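Thermotoga maritima TmcAL (PDB 5Y0T) belongs to the HIGH Nucleotidyl Transferase family of the HUP clan, is built around a largely parallel beta sheet and is modelled with adenosine-5'-rp-alpha-thio-triphosphate bound. Local coordinates at residues 234-237 with 238-242; 211-214 with 215-219; 177-181 with 182-186; 82-85 with 86-90. All coordinates share one frame; numbering follows the deposited sequence.

Contact 1 (234-237 with 238-242)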
loop_
_atom_site.group_PDB
_atom_site.type_symbol
_atom_site.label_atom_id
_atom_site.label_comp_id
_atom_site.label_asym_id
_atom_site.label_seq_id
_atom_site.Cartn_x
_atom_site.Cartn_y
_atom_site.Cartn_z
ATOM N N PHE A 234 0.856 31.196 -13.026
ATOM C CA PHE A 234 2.261 30.845 -13.201
ATOM C C PHE A 234 3.069 31.166 -11.941
ATOM O O PHE A 234 3.952 30.406 -11.547
ATOM C CB PHE A 234 2.858 31.585 -14.404
ATOM C CG PHE A 234 4.264 31.152 -14.734
ATOM C CD1 PHE A 234 4.504 29.897 -15.281
ATOM C CD2 PHE A 234 5.345 31.980 -14.472
ATOM C CE1 PHE A 234 5.794 29.483 -15.580
ATOM C CE2 PHE A 234 6.643 31.566 -14.762
ATOM C CZ PHE A 234 6.865 30.319 -15.319
ATOM N N GLU A 235 2.768 32.309 -11.325
ATOM C CA GLU A 235 3.483 32.750 -10.130
ATOM C C GLU A 235 3.314 31.736 -9.000
ATOM O O GLU A 235 4.282 31.361 -8.346
ATOM C CB GLU A 235 2.989 34.131 -9.682
ATOM C CG GLU A 235 3.983 34.897 -8.832
ATOM C CD GLU A 235 5.254 35.239 -9.598
ATOM O OE1 GLU A 235 5.171 35.480 -10.825
ATOM O OE2 GLU A 235 6.336 35.258 -8.971
ATOM N N ILE A 236 2.090 31.264 -8.797
ATOM C CA ILE A 236 1.834 30.305 -7.730
ATOM C C ILE A 236 2.472 28.943 -8.062
ATOM O O ILE A 236 2.998 28.249 -7.180
ATOM C CB ILE A 236 0.318 30.127 -7.487
ATOM C CG1 ILE A 236 -0.324 31.419 -6.961
ATOM C CG2 ILE A 236 0.059 28.967 -6.532
ATOM C CD1 ILE A 236 0.055 31.791 -5.577
ATOM N N LEU A 237 2.409 28.561 -9.335
ATOM C CA LEU A 237 3.052 27.335 -9.810
ATOM C C LEU A 237 4.549 27.360 -9.491
ATOM O O LEU A 237 5.102 26.396 -8.953
ATOM C CB LEU A 237 2.836 27.162 -11.318
ATOM C CG LEU A 237 3.560 25.976 -11.958
ATOM C CD1 LEU A 237 2.995 24.658 -11.425
ATOM C CD2 LEU A 237 3.461 26.034 -13.471
ATOM N N MET A 238 5.198 28.476 -9.809
ATOM C CA MET A 238 6.617 28.654 -9.488
ATOM C C MET A 238 6.879 28.634 -7.979
ATOM O O MET A 238 7.889 28.075 -7.521
ATOM C CB MET A 238 7.136 29.962 -10.087
ATOM C CG MET A 238 7.239 29.947 -11.606
ATOM S SD MET A 238 8.440 28.743 -12.212
ATOM C CE MET A 238 7.381 27.484 -12.912
ATOM N N ARG A 239 5.975 29.245 -7.215
ATOM C CA ARG A 239 6.063 29.243 -5.753
ATOM C C ARG A 239 6.112 27.824 -5.207
ATOM O O ARG A 239 6.943 27.497 -4.349
ATOM C CB ARG A 239 4.871 29.983 -5.129
ATOM C CG ARG A 239 4.916 30.041 -3.592
ATOM C CD ARG A 239 3.592 30.503 -3.000
ATOM N NE ARG A 239 2.611 29.424 -2.962
ATOM C CZ ARG A 239 1.313 29.595 -2.731
ATOM N NH1 ARG A 239 0.832 30.817 -2.535
ATOM N NH2 ARG A 239 0.496 28.545 -2.706
ATOM N N GLU A 240 5.215 26.974 -5.698
ATOM C CA GLU A 240 5.147 25.606 -5.203
ATOM C C GLU A 240 6.386 24.824 -5.623
ATOM O O GLU A 240 6.910 24.010 -4.858
ATOM C CB GLU A 240 3.877 24.904 -5.702
ATOM C CG GLU A 240 2.592 25.552 -5.218
ATOM C CD GLU A 240 2.471 25.507 -3.712
ATOM O OE1 GLU A 240 2.322 24.386 -3.191
ATOM O OE2 GLU A 240 2.542 26.580 -3.051
ATOM N N ILE A 241 6.857 25.065 -6.838
ATOM C CA ILE A 241 8.046 24.378 -7.315
ATOM C C ILE A 241 9.284 24.837 -6.521
ATOM O O ILE A 241 10.099 24.006 -6.115
ATOM C CB ILE A 241 8.245 24.605 -8.824
ATOM C CG1 ILE A 241 7.089 23.948 -9.596
ATOM C CG2 ILE A 241 9.611 24.072 -9.296
ATOM C CD1 ILE A 241 7.161 24.147 -11.090
ATOM N N ASN A 242 9.397 26.144 -6.272
ATOM C CA ASN A 242 10.497 26.691 -5.466
ATOM C C ASN A 242 10.585 26.135 -4.058
ATOM O O ASN A 242 11.673 26.098 -3.479
ATOM C CB ASN A 242 10.387 28.210 -5.359
ATOM C CG ASN A 242 10.647 28.896 -6.663
ATOM O OD1 ASN A 242 11.232 28.307 -7.572
ATOM N ND2 ASN A 242 10.215 30.152 -6.772
#
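Phe234 O accepts from Met238 N at 2.9 Å, and the same i to i+4 bond repeats from Glu235, Ile236 and Leu237 to Arg239, Glu240 and Ile241, the ladder of an alpha helix. On this ladder Phe234 and Met238 make a Met-aromatic contact one turn apart. Phe234 holds CG anti to its backbone N (chi1 -174°), which leans the ring along the helix. Met238 bends at chi2 and chi3 to lie across it: CG sits over one face, 3.9 Å from the ring centroid, SD stands obliquely at 4.5 Å from that centroid, and CE returns to the CE1 and CZ rim. Leu237 and Ile241 lie side by side and touch Val225 and Trp222, respectively, of helix 222-228. The flank carrying Ile236, Arg239 and Glu240 faces helix 52-61. There Ile236 lies alongside Arg239, with its CG2 and CD1 methyls over one guanidinium face, while Glu57 forms a salt bridge with Arg239 NH1. A second salt bridge joins Arg239 to Glu240, which also pairs with Arg245. The grip is side-on, in the guanidinium plane: both NE, at 2.8 Å, and NH2, at 2.9 Å, of Arg239 donate to OE2 of Glu240.

Contact 2 (211-214 with 215-219)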
loop_
_atom_site.group_PDB
_atom_site.type_symbol
_atom_site.label_atom_id
_atom_site.label_comp_id
_atom_site.label_asym_id
_atom_site.label_seq_id
_atom_site.Cartn_x
_atom_site.Cartn_y
_atom_site.Cartn_z
ATOM N N THR A 211 -3.541 19.077 -20.126
ATOM C CA THR A 211 -2.650 17.917 -20.255
ATOM C C THR A 211 -1.401 18.279 -21.067
ATOM O O THR A 211 -0.290 17.887 -20.716
ATOM C CB THR A 211 -3.372 16.705 -20.898
ATOM O OG1 THR A 211 -4.452 16.284 -20.048
ATOM C CG2 THR A 211 -2.415 15.541 -21.086
ATOM N N ALA A 212 -1.567 19.052 -22.133
ATOM C CA ALA A 212 -0.397 19.506 -22.885
ATOM C C ALA A 212 0.533 20.329 -21.980
ATOM O O ALA A 212 1.752 20.185 -22.029
ATOM C CB ALA A 212 -0.820 20.320 -24.110
ATOM N N ILE A 213 -0.051 21.177 -21.141
ATOM C CA ILE A 213 0.752 22.062 -20.300
ATOM C C ILE A 213 1.524 21.271 -19.253
ATOM O O ILE A 213 2.692 21.564 -18.971
ATOM C CB ILE A 213 -0.125 23.137 -19.631
ATOM C CG1 ILE A 213 -0.709 24.052 -20.712
ATOM C CG2 ILE A 213 0.687 23.971 -18.630
ATOM C CD1 ILE A 213 -1.849 24.903 -20.191
ATOM N N ARG A 214 0.886 20.252 -18.692
ATOM C CA ARG A 214 1.587 19.383 -17.759
ATOM C C ARG A 214 2.749 18.685 -18.469
ATOM O O ARG A 214 3.803 18.471 -17.879
ATOM C CB ARG A 214 0.627 18.366 -17.136
ATOM C CG ARG A 214 -0.384 19.003 -16.176
ATOM C CD ARG A 214 -1.066 17.959 -15.273
ATOM N NE ARG A 214 -1.696 16.886 -16.047
ATOM C CZ ARG A 214 -2.905 16.957 -16.601
ATOM N NH1 ARG A 214 -3.632 18.056 -16.491
ATOM N NH2 ARG A 214 -3.385 15.921 -17.278
ATOM N N ASN A 215 2.578 18.346 -19.744
ATOM C CA ASN A 215 3.674 17.725 -20.481
ATOM C C ASN A 215 4.792 18.718 -20.774
ATOM O O ASN A 215 5.969 18.344 -20.818
ATOM C CB ASN A 215 3.174 17.096 -21.791
ATOM C CG ASN A 215 2.454 15.785 -21.557
ATOM O OD1 ASN A 215 2.587 15.182 -20.492
ATOM N ND2 ASN A 215 1.696 15.333 -22.548
ATOM N N LEU A 216 4.425 19.982 -20.975
ATOM C CA LEU A 216 5.428 21.032 -21.121
ATOM C C LEU A 216 6.260 21.156 -19.844
ATOM O O LEU A 216 7.476 21.329 -19.911
ATOM C CB LEU A 216 4.776 22.374 -21.462
ATOM C CG LEU A 216 4.182 22.539 -22.864
ATOM C CD1 LEU A 216 3.429 23.850 -22.957
ATOM C CD2 LEU A 216 5.265 22.463 -23.950
ATOM N N MET A 217 5.611 21.069 -18.683
ATOM C CA MET A 217 6.355 21.070 -17.417
ATOM C C MET A 217 7.354 19.911 -17.338
ATOM O O MET A 217 8.519 20.135 -17.002
ATOM C CB MET A 217 5.403 21.010 -16.233
ATOM C CG MET A 217 4.510 22.256 -16.103
ATOM S SD MET A 217 3.481 22.077 -14.645
ATOM C CE MET A 217 2.056 23.071 -15.085
ATOM N N ARG A 218 6.902 18.692 -17.653
ATOM C CA ARG A 218 7.791 17.514 -17.709
ATOM C C ARG A 218 9.038 17.753 -18.550
ATOM O O ARG A 218 10.145 17.347 -18.178
ATOM C CB ARG A 218 7.059 16.288 -18.273
ATOM C CG ARG A 218 5.978 15.706 -17.364
ATOM C CD ARG A 218 5.303 14.499 -18.017
ATOM N NE ARG A 218 4.493 13.746 -17.055
ATOM C CZ ARG A 218 3.189 13.928 -16.852
ATOM N NH1 ARG A 218 2.530 14.836 -17.556
ATOM N NH2 ARG A 218 2.541 13.194 -15.945
ATOM N N GLU A 219 8.852 18.413 -19.688
ATOM C CA GLU A 219 9.945 18.671 -20.614
ATOM C C GLU A 219 10.709 19.925 -20.224
ATOM O O GLU A 219 11.617 20.359 -20.942
ATOM C CB GLU A 219 9.421 18.810 -22.040
ATOM C CG GLU A 219 8.770 17.558 -22.576
ATOM C CD GLU A 219 8.264 17.739 -23.987
ATOM O OE1 GLU A 219 8.924 18.459 -24.767
ATOM O OE2 GLU A 219 7.207 17.163 -24.315
HETATM O O HOH W 1 -0.468 14.543 -17.090
#
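Arg214 and Arg218, an i to i+4 pair on the alpha helix 210-218, meet through a shared water while their backbones are joined by the bond from Arg218 N to Arg214 O. Arg214 CB lies against Asn215 N at 3.3 Å and is 4.0 Å from Arg218 NH1, the nearest approach of the two side chains. From CB the chain runs to a bend at chi3 (-55°), which folds the guanidinium back along the helix until one of its faces lies above Thr211 CA, 3.5 Å from the plane. NE donates to the water at 2.8 Å, in the plane of the guanidinium. Beyond it NH1 reaches the carbonyl O of Asn11 and NH2 forms a salt bridge with Glu46. Arg218, extended from CG to NE, brings NH1 to the same water at 3.0 Å; this nitrogen also makes a weak bond to Asn215 OD1, while NH2 pairs with Glu251. On another flank of the helix Met217 crosses Ile213, its CE 3.9 Å from Ile213 CG2, next to helix 222-228. The side chain of Thr211 lies about 5 Å from the bound adenosine-5'-rp-alpha-thio-triphosphate. Arg214 NE and Arg218 NH1 stay 4.9 Å apart; the water that accepts from both and the carboxylates of Glu46 and Glu251 probably offset the like charges.

Contact 3 (177-181 with 182-186)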
loop_
_atom_site.group_PDB
_atom_site.type_symbol
_atom_site.label_atom_id
_atom_site.label_comp_id
_atom_site.label_asym_id
_atom_site.label_seq_id
_atom_site.Cartn_x
_atom_site.Cartn_y
_atom_site.Cartn_z
ATOM N N HIS A 177 -28.612 16.434 -16.091
ATOM C CA HIS A 177 -29.316 15.243 -15.635
ATOM C C HIS A 177 -29.295 15.163 -14.116
ATOM O O HIS A 177 -30.328 14.910 -13.499
ATOM C CB HIS A 177 -28.703 13.985 -16.240
ATOM C CG HIS A 177 -29.420 12.726 -15.866
ATOM N ND1 HIS A 177 -28.834 11.484 -15.956
ATOM C CD2 HIS A 177 -30.672 12.518 -15.392
ATOM C CE1 HIS A 177 -29.693 10.562 -15.556
ATOM N NE2 HIS A 177 -30.819 11.162 -15.211
ATOM N N SER A 178 -28.126 15.396 -13.514
ATOM C CA SER A 178 -27.991 15.423 -12.053
ATOM C C SER A 178 -28.910 16.453 -11.401
ATOM O O SER A 178 -29.572 16.168 -10.401
ATOM C CB SER A 178 -26.537 15.709 -11.658
ATOM O OG SER A 178 -25.725 14.580 -11.957
ATOM N N ALA A 179 -28.958 17.655 -11.967
ATOM C CA ALA A 179 -29.832 18.687 -11.420
ATOM C C ALA A 179 -31.288 18.240 -11.482
ATOM O O ALA A 179 -32.045 18.472 -10.548
ATOM C CB ALA A 179 -29.657 19.981 -12.172
ATOM N N LEU A 180 -31.676 17.604 -12.591
ATOM C CA LEU A 180 -33.039 17.079 -12.718
ATOM C C LEU A 180 -33.289 16.036 -11.637
ATOM O O LEU A 180 -34.314 16.076 -10.946
ATOM C CB LEU A 180 -33.275 16.472 -14.113
ATOM C CG LEU A 180 -33.387 17.494 -15.248
ATOM C CD1 LEU A 180 -33.515 16.817 -16.628
ATOM C CD2 LEU A 180 -34.575 18.404 -14.980
ATOM N N LYS A 181 -32.346 15.114 -11.470
ATOM C CA LYS A 181 -32.522 14.059 -10.466
ATOM C C LYS A 181 -32.722 14.610 -9.062
ATOM O O LYS A 181 -33.551 14.101 -8.307
ATOM C CB LYS A 181 -31.333 13.093 -10.455
ATOM C CG LYS A 181 -31.198 12.265 -11.713
ATOM C CD LYS A 181 -30.467 10.962 -11.426
ATOM C CE LYS A 181 -29.324 11.172 -10.451
ATOM N NZ LYS A 181 -28.428 9.986 -10.378
ATOM N N ILE A 182 -31.958 15.628 -8.686
ATOM C CA ILE A 182 -32.085 16.130 -7.330
ATOM C C ILE A 182 -33.094 17.259 -7.211
ATOM O O ILE A 182 -33.271 17.816 -6.134
ATOM C CB ILE A 182 -30.712 16.594 -6.752
ATOM C CG1 ILE A 182 -30.179 17.841 -7.462
ATOM C CG2 ILE A 182 -29.706 15.445 -6.821
ATOM C CD1 ILE A 182 -28.898 18.411 -6.785
ATOM N N GLY A 183 -33.770 17.594 -8.305
ATOM C CA GLY A 183 -34.814 18.604 -8.237
ATOM C C GLY A 183 -34.280 20.019 -8.117
ATOM O O GLY A 183 -34.944 20.894 -7.588
ATOM N N SER A 184 -33.082 20.263 -8.638
ATOM C CA SER A 184 -32.480 21.587 -8.539
ATOM C C SER A 184 -33.112 22.592 -9.513
ATOM O O SER A 184 -33.526 22.228 -10.610
ATOM C CB SER A 184 -30.976 21.495 -8.798
ATOM O OG SER A 184 -30.410 22.783 -8.962
ATOM N N ASN A 185 -33.175 23.856 -9.102
ATOM C CA ASN A 185 -33.680 24.929 -9.963
ATOM C C ASN A 185 -32.575 25.689 -10.697
ATOM O O ASN A 185 -32.826 26.711 -11.344
ATOM C CB ASN A 185 -34.529 25.906 -9.143
ATOM C CG ASN A 185 -35.923 25.370 -8.880
ATOM O OD1 ASN A 185 -36.381 24.458 -9.569
ATOM N ND2 ASN A 185 -36.604 25.934 -7.889
ATOM N N ILE A 186 -31.346 25.216 -10.565
ATOM C CA ILE A 186 -30.212 25.870 -11.225
ATOM C C ILE A 186 -30.415 26.008 -12.739
ATOM O O ILE A 186 -30.864 25.067 -13.408
ATOM C CB ILE A 186 -28.896 25.101 -10.940
ATOM C CG1 ILE A 186 -28.481 25.284 -9.471
ATOM C CG2 ILE A 186 -27.780 25.564 -11.885
ATOM C CD1 ILE A 186 -27.322 24.372 -9.025
#
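Ala179 and Ser184 meet where helix 167-182 ends: Ser184 N donates to Ala179 O at 2.8 Å, and Ala179 CB packs on Ser184 CB at 3.9 Å. This is a Schellman motif. Ile182 N still makes an ordinary helical bond to Ser178 O, but the next amide, Gly183 N, turns back to Leu180 O at 3.1 Å, standing above the carbonyl plane. Gly183 has a positive phi of 75°, which swings the chain out of the helix and lets Ser184 N reach back five residues to Ala179. The Ile182 side chain lies against the carbonyl oxygens of the last turn. Its CG1 occupies the position between the backbone N and the carbonyl carbon (chi1 68°), which brings CG1 to 3.4 Å from Ser178 O and 3.7 Å from Ala179 O. One step further out, Ser184 OG accepts from Ile186 N at 3.1 Å, a nearly straight bond of 167° that closes an ST turn. OG also bonds to Asp91 OD1, and Ser184 takes part in both turns, with N in the first and OG in the second. Ser178 OG bonds to Glu174 O within its own helix. Ser178 and Ile182 pack on helix 79-92, Leu180 lies against Arg116 and Tyr119 of helix 108-120, and the chain runs on from Ile186 into strand 187-192, which pairs in parallel with strand 98-103.

Contact 4 (82-85 with 86-90)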
loop_
_atom_site.group_PDB
_atom_site.type_symbol
_atom_site.label_atom_id
_atom_site.label_comp_id
_atom_site.label_asym_id
_atom_site.label_seq_id
_atom_site.Cartn_x
_atom_site.Cartn_y
_atom_site.Cartn_z
ATOM N N PHE A 82 -18.942 12.150 -11.200
ATOM C CA PHE A 82 -18.285 13.450 -11.039
ATOM C C PHE A 82 -19.333 14.566 -11.091
ATOM O O PHE A 82 -19.402 15.443 -10.209
ATOM C CB PHE A 82 -17.223 13.612 -12.141
ATOM C CG PHE A 82 -16.548 14.962 -12.176
ATOM C CD1 PHE A 82 -17.095 16.014 -12.907
ATOM C CD2 PHE A 82 -15.338 15.161 -11.531
ATOM C CE1 PHE A 82 -16.453 17.250 -12.974
ATOM C CE2 PHE A 82 -14.692 16.411 -11.586
ATOM C CZ PHE A 82 -15.256 17.449 -12.314
ATOM N N ALA A 83 -20.167 14.508 -12.117
ATOM C CA ALA A 83 -21.191 15.520 -12.319
ATOM C C ALA A 83 -22.179 15.510 -11.167
ATOM O O ALA A 83 -22.610 16.557 -10.697
ATOM C CB ALA A 83 -21.919 15.291 -13.645
ATOM N N PHE A 84 -22.533 14.318 -10.710
ATOM C CA PHE A 84 -23.557 14.206 -9.684
ATOM C C PHE A 84 -23.078 14.839 -8.389
ATOM O O PHE A 84 -23.819 15.575 -7.743
ATOM C CB PHE A 84 -23.933 12.752 -9.440
ATOM C CG PHE A 84 -24.917 12.570 -8.314
ATOM C CD1 PHE A 84 -26.253 12.915 -8.483
ATOM C CD2 PHE A 84 -24.507 12.036 -7.093
ATOM C CE1 PHE A 84 -27.176 12.741 -7.450
ATOM C CE2 PHE A 84 -25.417 11.855 -6.054
ATOM C CZ PHE A 84 -26.753 12.203 -6.233
ATOM N N GLY A 85 -21.840 14.534 -8.011
ATOM C CA GLY A 85 -21.246 15.134 -6.831
ATOM C C GLY A 85 -21.150 16.644 -6.950
ATOM O O GLY A 85 -21.485 17.370 -6.029
ATOM N N ALA A 86 -20.697 17.125 -8.101
ATOM C CA ALA A 86 -20.489 18.544 -8.284
ATOM C C ALA A 86 -21.781 19.352 -8.213
ATOM O O ALA A 86 -21.831 20.406 -7.580
ATOM C CB ALA A 86 -19.785 18.788 -9.628
ATOM N N VAL A 87 -22.828 18.872 -8.879
ATOM C CA VAL A 87 -24.120 19.560 -8.844
ATOM C C VAL A 87 -24.725 19.469 -7.425
ATOM O O VAL A 87 -25.326 20.424 -6.930
ATOM C CB VAL A 87 -25.085 18.977 -9.918
ATOM C CG1 VAL A 87 -26.505 19.516 -9.771
ATOM C CG2 VAL A 87 -24.552 19.285 -11.322
ATOM N N CYS A 88 -24.543 18.341 -6.742
ATOM C CA CYS A 88 -25.062 18.253 -5.369
ATOM C C CYS A 88 -24.423 19.306 -4.449
ATOM O O CYS A 88 -25.116 19.928 -3.643
ATOM C CB CYS A 88 -24.833 16.858 -4.772
ATOM S SG CYS A 88 -25.964 15.585 -5.336
ATOM N N VAL A 89 -23.115 19.504 -4.577
ATOM C CA VAL A 89 -22.420 20.487 -3.753
ATOM C C VAL A 89 -22.914 21.898 -4.087
ATOM O O VAL A 89 -23.239 22.681 -3.195
ATOM C CB VAL A 89 -20.887 20.457 -3.952
ATOM C CG1 VAL A 89 -20.235 21.628 -3.226
ATOM C CG2 VAL A 89 -20.261 19.125 -3.449
ATOM N N LEU A 90 -22.935 22.235 -5.371
ATOM C CA LEU A 90 -23.429 23.558 -5.763
ATOM C C LEU A 90 -24.867 23.787 -5.299
ATOM O O LEU A 90 -25.180 24.816 -4.698
ATOM C CB LEU A 90 -23.326 23.732 -7.278
ATOM C CG LEU A 90 -21.870 23.812 -7.734
ATOM C CD1 LEU A 90 -21.765 23.994 -9.255
ATOM C CD2 LEU A 90 -21.129 24.942 -7.011
#
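Ala86 meets the preceding turn through Ala86 N, which donates to Phe82 O at 3.0 Å, and through its CB, which comes to 3.4 Å from the same oxygen. That methyl also packs on Val36 and Leu70, residues of two sheet strands, and Phe82, near the bound adenosine-5'-rp-alpha-thio-triphosphate, touches Leu70 as well. Val87 repeats the pattern: its N bonds to Ala83 O in an almost straight line, 171°, and its CG2 lies 3.4 Å from that oxygen. Cys88 adds the distinctive side-chain contact. Its SG, anti to the carbonyl carbon, stands over one face of the Phe84 ring, 3.7 Å from the centroid and 17° off the normal, a Cys sulfur-aromatic contact. With chi1 at 176° the Phe84 ring is turned away from its own N, and one face meets the sulfur; SG of Cys88 is nearest to CZ of Phe84, at 3.6 Å. The helix, 79-92, is one of those packed against the central sheet of this HUP-clan fold, with strands 32-38 and 66-70 beside it and helix 167-182 on another flank. Val89 follows, its N bonded to Gly85 O at 3.1 Å and its CG2 3.4 Å from that oxygen, while its side chain touches Val36 and Leu68. Leu90 N continues the ladder to Ala86 O, and its side chain reaches Val36.

In the fold
From the N terminus the chain first makes contact 4, within helix 79-92, then contact 3 at the end of helix 167-182, contact 2 in helix 210-218 and contact 1 in helix 231-242. Each is a local stretch of consecutive residues, so they follow in series and none nests in or crosses another. Contacts 3 and 4 touch through Ser178 and Ile182 against Phe84, joining helix 167-182 to the helix beside the sheet. Contacts 1 and 2 meet where Leu237 CD2 packs on Met217 CE at 3.7 Å, which joins helix 231-242 to helix 210-218. The two pairs stand apart: the centres of contacts 1 and 3 are about 38 Å from each other, on opposite sides of the chain's centre.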